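Local atomic coordinates of diaminopropionate ammonia-lyase (PDB entry 4D9I), a protein that catalyses the pyridoxal phosphate-dependent alpha,beta-elimination of both L- and D-2,3-diaminopropionate, yielding pyruvate and ammonia. Residues C48-L53 and Y328-I334; K65-R70 and L209-A213. One frame throughout, in Å; residues are numbered along the deposited sequence.

Contact 1: C48-L53 and Y328-I334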
loop_
_atom_site.group_PDB
_atom_site.type_symbol
_atom_site.label_atom_id
_atom_site.label_comp_id
_atom_site.label_asym_id
_atom_site.label_seq_id
_atom_site.Cartn_x
_atom_site.Cartn_y
_atom_site.Cartn_z
ATOM N N CYS B 48 -2.003 -15.965 -5.399
ATOM C CA CYS B 48 -1.225 -15.517 -4.237
ATOM C C CYS B 48 -1.903 -15.949 -2.941
ATOM O O CYS B 48 -3.119 -15.802 -2.798
ATOM C CB CYS B 48 -1.043 -14.000 -4.269
ATOM S SG CYS B 48 -0.444 -13.341 -5.844
ATOM N N ALA B 49 -1.125 -16.477 -2.005
ATOM C CA ALA B 49 -1.665 -16.890 -0.732
ATOM C C ALA B 49 -1.544 -15.741 0.270
ATOM O O ALA B 49 -0.446 -15.381 0.683
ATOM C CB ALA B 49 -0.958 -18.146 -0.225
ATOM N N LEU B 50 -2.671 -15.158 0.655
ATOM C CA LEU B 50 -2.606 -14.074 1.611
ATOM C C LEU B 50 -2.806 -14.685 3.002
ATOM O O LEU B 50 -3.828 -14.484 3.627
ATOM C CB LEU B 50 -3.623 -12.965 1.283
ATOM C CG LEU B 50 -3.578 -12.370 -0.130
ATOM C CD1 LEU B 50 -4.639 -11.282 -0.257
ATOM C CD2 LEU B 50 -2.204 -11.799 -0.511
ATOM N N ASP B 51 -1.819 -15.462 3.442
ATOM C CA ASP B 51 -1.891 -16.199 4.717
ATOM C C ASP B 51 -2.094 -15.309 5.945
ATOM O O ASP B 51 -2.895 -15.632 6.845
ATOM C CB ASP B 51 -0.642 -17.058 4.938
ATOM C CG ASP B 51 -0.569 -18.274 4.011
ATOM O OD1 ASP B 51 -1.513 -18.581 3.230
ATOM O OD2 ASP B 51 0.467 -18.954 4.075
ATOM N N ASP B 52 -1.328 -14.224 6.024
ATOM C CA ASP B 52 -1.394 -13.384 7.210
ATOM C C ASP B 52 -2.724 -12.629 7.270
ATOM O O ASP B 52 -3.309 -12.473 8.360
ATOM C CB ASP B 52 -0.174 -12.451 7.304
ATOM C CG ASP B 52 1.104 -13.220 7.563
ATOM O OD1 ASP B 52 1.017 -14.273 8.210
ATOM O OD2 ASP B 52 2.190 -12.812 7.121
ATOM N N LEU B 53 -3.231 -12.225 6.106
ATOM C CA LEU B 53 -4.563 -11.602 6.031
ATOM C C LEU B 53 -5.659 -12.623 6.408
ATOM O O LEU B 53 -6.653 -12.280 7.090
ATOM C CB LEU B 53 -4.821 -10.978 4.632
ATOM C CG LEU B 53 -6.017 -10.007 4.519
ATOM C CD1 LEU B 53 -5.669 -8.660 5.171
ATOM C CD2 LEU B 53 -6.507 -9.798 3.087
ATOM N N TYR B 328 -0.839 -7.236 4.555
ATOM C CA TYR B 328 -0.650 -7.479 5.979
ATOM C C TYR B 328 0.465 -8.478 6.196
ATOM O O TYR B 328 0.657 -9.397 5.374
ATOM C CB TYR B 328 -1.941 -8.048 6.583
ATOM C CG TYR B 328 -2.029 -7.880 8.092
ATOM C CD1 TYR B 328 -2.172 -6.612 8.643
ATOM C CD2 TYR B 328 -1.982 -8.973 8.957
ATOM C CE1 TYR B 328 -2.251 -6.424 10.012
ATOM C CE2 TYR B 328 -2.075 -8.797 10.346
ATOM C CZ TYR B 328 -2.213 -7.503 10.849
ATOM O OH TYR B 328 -2.296 -7.237 12.200
ATOM N N GLY B 329 1.187 -8.324 7.314
ATOM C CA GLY B 329 2.213 -9.295 7.704
ATOM C C GLY B 329 3.246 -9.437 6.596
ATOM O O GLY B 329 3.785 -8.440 6.096
ATOM N N ASN B 330 3.522 -10.673 6.199
ATOM C CA ASN B 330 4.504 -10.928 5.139
ATOM C C ASN B 330 3.860 -11.300 3.799
ATOM O O ASN B 330 4.539 -11.786 2.901
ATOM C CB ASN B 330 5.488 -12.025 5.592
ATOM C CG ASN B 330 6.304 -11.607 6.798
ATOM O OD1 ASN B 330 6.519 -12.390 7.746
ATOM N ND2 ASN B 330 6.762 -10.372 6.786
ATOM N N ASP B 331 2.565 -11.044 3.665
ATOM C CA ASP B 331 1.810 -11.467 2.478
ATOM C C ASP B 331 2.362 -10.803 1.219
ATOM O O ASP B 331 2.906 -9.688 1.301
ATOM C CB ASP B 331 0.338 -11.105 2.615
ATOM C CG ASP B 331 -0.429 -12.060 3.522
ATOM O OD1 ASP B 331 0.128 -13.082 3.945
ATOM O OD2 ASP B 331 -1.602 -11.781 3.822
ATOM N N PRO B 332 2.222 -11.463 0.047
ATOM C CA PRO B 332 2.621 -10.782 -1.202
ATOM C C PRO B 332 1.668 -9.624 -1.535
ATOM O O PRO B 332 0.489 -9.671 -1.173
ATOM C CB PRO B 332 2.492 -11.899 -2.269
ATOM C CG PRO B 332 1.432 -12.801 -1.705
ATOM C CD PRO B 332 1.682 -12.813 -0.212
ATOM N N ARG B 333 2.197 -8.601 -2.213
ATOM C CA ARG B 333 1.463 -7.399 -2.597
ATOM C C ARG B 333 0.840 -7.591 -3.986
ATOM O O ARG B 333 1.465 -8.203 -4.833
ATOM C CB ARG B 333 2.457 -6.235 -2.656
ATOM C CG ARG B 333 1.911 -4.937 -3.232
ATOM C CD ARG B 333 2.776 -3.778 -2.763
ATOM N NE ARG B 333 2.610 -2.598 -3.608
ATOM C CZ ARG B 333 3.474 -2.266 -4.563
ATOM N NH1 ARG B 333 4.577 -2.996 -4.730
ATOM N NH2 ARG B 333 3.304 -1.179 -5.294
ATOM N N ILE B 334 -0.360 -7.046 -4.205
ATOM C CA ILE B 334 -1.106 -7.211 -5.460
ATOM C C ILE B 334 -1.655 -5.844 -5.895
ATOM O O ILE B 334 -2.251 -5.110 -5.092
ATOM C CB ILE B 334 -2.272 -8.235 -5.293
ATOM C CG1 ILE B 334 -1.723 -9.645 -4.971
ATOM C CG2 ILE B 334 -3.173 -8.234 -6.517
ATOM C CD1 ILE B 334 -2.757 -10.661 -4.500
#

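Contact 2: K65-R70 and L209-A213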
loop_
_atom_site.group_PDB
_atom_site.type_symbol
_atom_site.label_atom_id
_atom_site.label_comp_id
_atom_site.label_asym_id
_atom_site.label_seq_id
_atom_site.Cartn_x
_atom_site.Cartn_y
_atom_site.Cartn_z
ATOM N N LYS B 65 -6.337 -14.865 -7.274
ATOM C CA LYS B 65 -5.929 -14.999 -8.660
ATOM C C LYS B 65 -5.668 -13.619 -9.251
ATOM O O LYS B 65 -6.611 -12.812 -9.431
ATOM C CB LYS B 65 -7.025 -15.759 -9.433
ATOM C CG LYS B 65 -6.643 -16.240 -10.830
ATOM C CD LYS B 65 -5.437 -17.178 -10.847
ATOM C CE LYS B 65 -5.273 -17.817 -12.232
ATOM N NZ LYS B 65 -3.924 -18.419 -12.428
ATOM N N ASP B 66 -4.394 -13.360 -9.586
ATOM C CA ASP B 66 -3.911 -12.040 -9.974
ATOM C C ASP B 66 -3.828 -11.866 -11.496
ATOM O O ASP B 66 -2.807 -12.164 -12.139
ATOM C CB ASP B 66 -2.553 -11.748 -9.300
ATOM C CG ASP B 66 -2.020 -10.370 -9.625
ATOM O OD1 ASP B 66 -2.758 -9.557 -10.233
ATOM O OD2 ASP B 66 -0.860 -10.080 -9.247
ATOM N N GLU B 67 -4.919 -11.357 -12.057
ATOM C CA GLU B 67 -5.073 -11.273 -13.506
ATOM C C GLU B 67 -4.451 -10.010 -14.074
ATOM O O GLU B 67 -4.525 -9.766 -15.281
ATOM C CB GLU B 67 -6.550 -11.437 -13.914
ATOM C CG GLU B 67 -7.042 -12.883 -13.785
ATOM C CD GLU B 67 -6.328 -13.823 -14.760
ATOM O OE1 GLU B 67 -6.097 -13.435 -15.931
ATOM O OE2 GLU B 67 -5.965 -14.950 -14.349
ATOM N N SER B 68 -3.805 -9.222 -13.213
ATOM C CA SER B 68 -3.013 -8.096 -13.697
ATOM C C SER B 68 -1.811 -8.591 -14.505
ATOM O O SER B 68 -1.230 -7.830 -15.303
ATOM C CB SER B 68 -2.539 -7.183 -12.555
ATOM O OG SER B 68 -1.467 -7.763 -11.827
ATOM N N LYS B 69 -1.452 -9.861 -14.307
ATOM C CA LYS B 69 -0.303 -10.450 -15.020
ATOM C C LYS B 69 -0.654 -11.103 -16.378
ATOM O O LYS B 69 0.189 -11.724 -17.016
ATOM C CB LYS B 69 0.415 -11.460 -14.132
ATOM C CG LYS B 69 0.767 -10.938 -12.738
ATOM C CD LYS B 69 1.664 -9.716 -12.780
ATOM C CE LYS B 69 2.391 -9.579 -11.450
ATOM N NZ LYS B 69 2.699 -8.156 -11.193
ATOM N N ARG B 70 -1.890 -10.967 -16.800
ATOM C CA ARG B 70 -2.371 -11.667 -18.016
ATOM C C ARG B 70 -1.849 -10.982 -19.303
ATOM O O ARG B 70 -2.354 -9.929 -19.682
ATOM C CB ARG B 70 -3.911 -11.743 -17.985
ATOM C CG ARG B 70 -4.597 -12.578 -19.073
ATOM C CD ARG B 70 -4.194 -14.040 -19.029
ATOM N NE ARG B 70 -4.666 -14.736 -17.825
ATOM C CZ ARG B 70 -4.375 -15.994 -17.533
ATOM N NH1 ARG B 70 -3.550 -16.676 -18.315
ATOM N NH2 ARG B 70 -4.874 -16.552 -16.434
ATOM N N LEU B 209 -8.733 -19.077 -16.603
ATOM C CA LEU B 209 -8.231 -18.562 -15.317
ATOM C C LEU B 209 -8.667 -19.467 -14.180
ATOM O O LEU B 209 -7.937 -19.628 -13.207
ATOM C CB LEU B 209 -8.625 -17.096 -15.074
ATOM C CG LEU B 209 -10.046 -16.725 -14.625
ATOM C CD1 LEU B 209 -10.159 -16.757 -13.115
ATOM C CD2 LEU B 209 -10.441 -15.350 -15.166
ATOM N N ALA B 210 -9.855 -20.060 -14.308
ATOM C CA ALA B 210 -10.345 -20.983 -13.292
ATOM C C ALA B 210 -9.610 -22.337 -13.392
ATOM O O ALA B 210 -9.220 -22.920 -12.354
ATOM C CB ALA B 210 -11.854 -21.173 -13.426
ATOM N N ASP B 211 -9.410 -22.828 -14.624
ATOM C CA ASP B 211 -8.618 -24.058 -14.843
ATOM C C ASP B 211 -7.217 -23.929 -14.214
ATOM O O ASP B 211 -6.775 -24.817 -13.467
ATOM C CB ASP B 211 -8.520 -24.418 -16.330
ATOM C CG ASP B 211 -7.767 -25.731 -16.568
ATOM O OD1 ASP B 211 -8.424 -26.778 -16.587
ATOM O OD2 ASP B 211 -6.524 -25.732 -16.714
ATOM N N GLU B 212 -6.543 -22.817 -14.503
ATOM C CA GLU B 212 -5.231 -22.537 -13.911
ATOM C C GLU B 212 -5.275 -22.524 -12.391
ATOM O O GLU B 212 -4.422 -23.131 -11.746
ATOM C CB GLU B 212 -4.675 -21.193 -14.384
ATOM C CG GLU B 212 -4.253 -21.137 -15.840
ATOM C CD GLU B 212 -3.863 -19.733 -16.257
ATOM O OE1 GLU B 212 -3.827 -18.838 -15.354
ATOM O OE2 GLU B 212 -3.573 -19.520 -17.471
ATOM N N ALA B 213 -6.265 -21.825 -11.834
ATOM C CA ALA B 213 -6.418 -21.710 -10.381
ATOM C C ALA B 213 -6.643 -23.062 -9.710
ATOM O O ALA B 213 -6.099 -23.299 -8.640
ATOM C CB ALA B 213 -7.527 -20.719 -10.003
#

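Contact 1: C48-L53 and Y328-I334
C48, L50, P332 and I334 form the apolar centre between strand 47-49 and the loop that follows helix 315-325. CB of C48 touches two carbons of the loop, 3.8 Å from CG of P332 and as far from CD1 of I334, while its SG lies alongside CD1 and CG1 of I334. The L50 side chain crosses the proline ring at a slant, its CD2 branch lying 4.0 Å from P332 CG, and L324 of helix 315-325 and V64 of strand 61-66 also pack on this leucine. The CD1 methyl of L53 meets CB of Y328, a residue that also packs on R386 of the second subunit.

L50 occupies the N-cap position of helix 51-57, yet the first-turn amides of D52 and L53 are bound by a carboxylate from far along the sequence. D331 takes two successive amides, one on each oxygen: OD1 accepts from D52 N at 2.8 Å through its syn lone pair, and OD2 accepts from L53 N, also at 2.8 Å, somewhat out of the carboxylate plane. With CG anti to its own carbonyl carbon (chi1 -78°), D331 directs the carboxylate at these N-H groups, and the helix start would probably favour its charged form, against the nearby D52 carboxylate. Replacing D331 with an alanine removes both oxygens and is likely to leave these amides without their acceptors and the loop less firmly held.

At the polar edge the carboxylate comes from the helix and the amide from the loop. The loop makes a type II' turn from Y328 to D331, and D52 OD2 accepts from N330 N within it through the anti lone pair, in a nearly straight bond of 2.7 Å (171°). G329 has a positive phi, its CA close to this oxygen, where a CB would clash.

Contact 2: K65-R70 and L209-A213
R70 and E212 meet end-on, NH1 giving to OE2 at 3.0 Å and NH2 to OE1 at 2.7 Å. The carboxylate lies at the edge of the guanidinium, but the two planes are 39° apart, which puts NH2 above the carboxylate plane rather than within it. K65, crossing E212 at about a right angle, brings NZ to the anti lone pair of the same OE1 at 3.0 Å, and its CE rests against the backbone oxygen of L209.

E67 fixes the arginine from another edge. Side-on, NE reaches OE1 (2.7 Å) and NH2 reaches OE2 (2.8 Å), both through syn lone pairs, so NH2 is shared by two carboxylates. Bends at chi2 and chi3, 61° and 67°, fold R70 back onto the glutamate three residues earlier. CB of L209 packs 3.5 Å from E67 OE2.

Beyond this shell, T45 receives K65 NZ at its backbone oxygen and bonds E67 OE2 through its hydroxyl, while Y42 holds E212 OE2 and Q216 takes a further bond from K65. The network thus ties the end of strand 61-66, in the larger mixed sheet of this fold type II enzyme, and the turn after it to helix 208-220. Two cations facing two carboxylates give nominal balance in a buried setting, which probably keeps all four groups ionised.

Both contacts reach the same mixed sheet through adjacent strands: contact 1 through strand 47-49 at one edge of the sheet, contact 2 through the neighbouring strand 61-66. Their centres lie about 17 Å apart, and they touch where CG2 of I334 packs on CG of D66, 3.9 Å away. Contact 1, partly buried, lies toward the chain's periphery and near the second subunit; contact 2 is wholly buried and nearer the chain's centre. The chemistry runs against simple expectation. The outer contact combines apolar packing with carboxylates bound to backbone amides, whereas the inner one depends on charged side chains paired with one another.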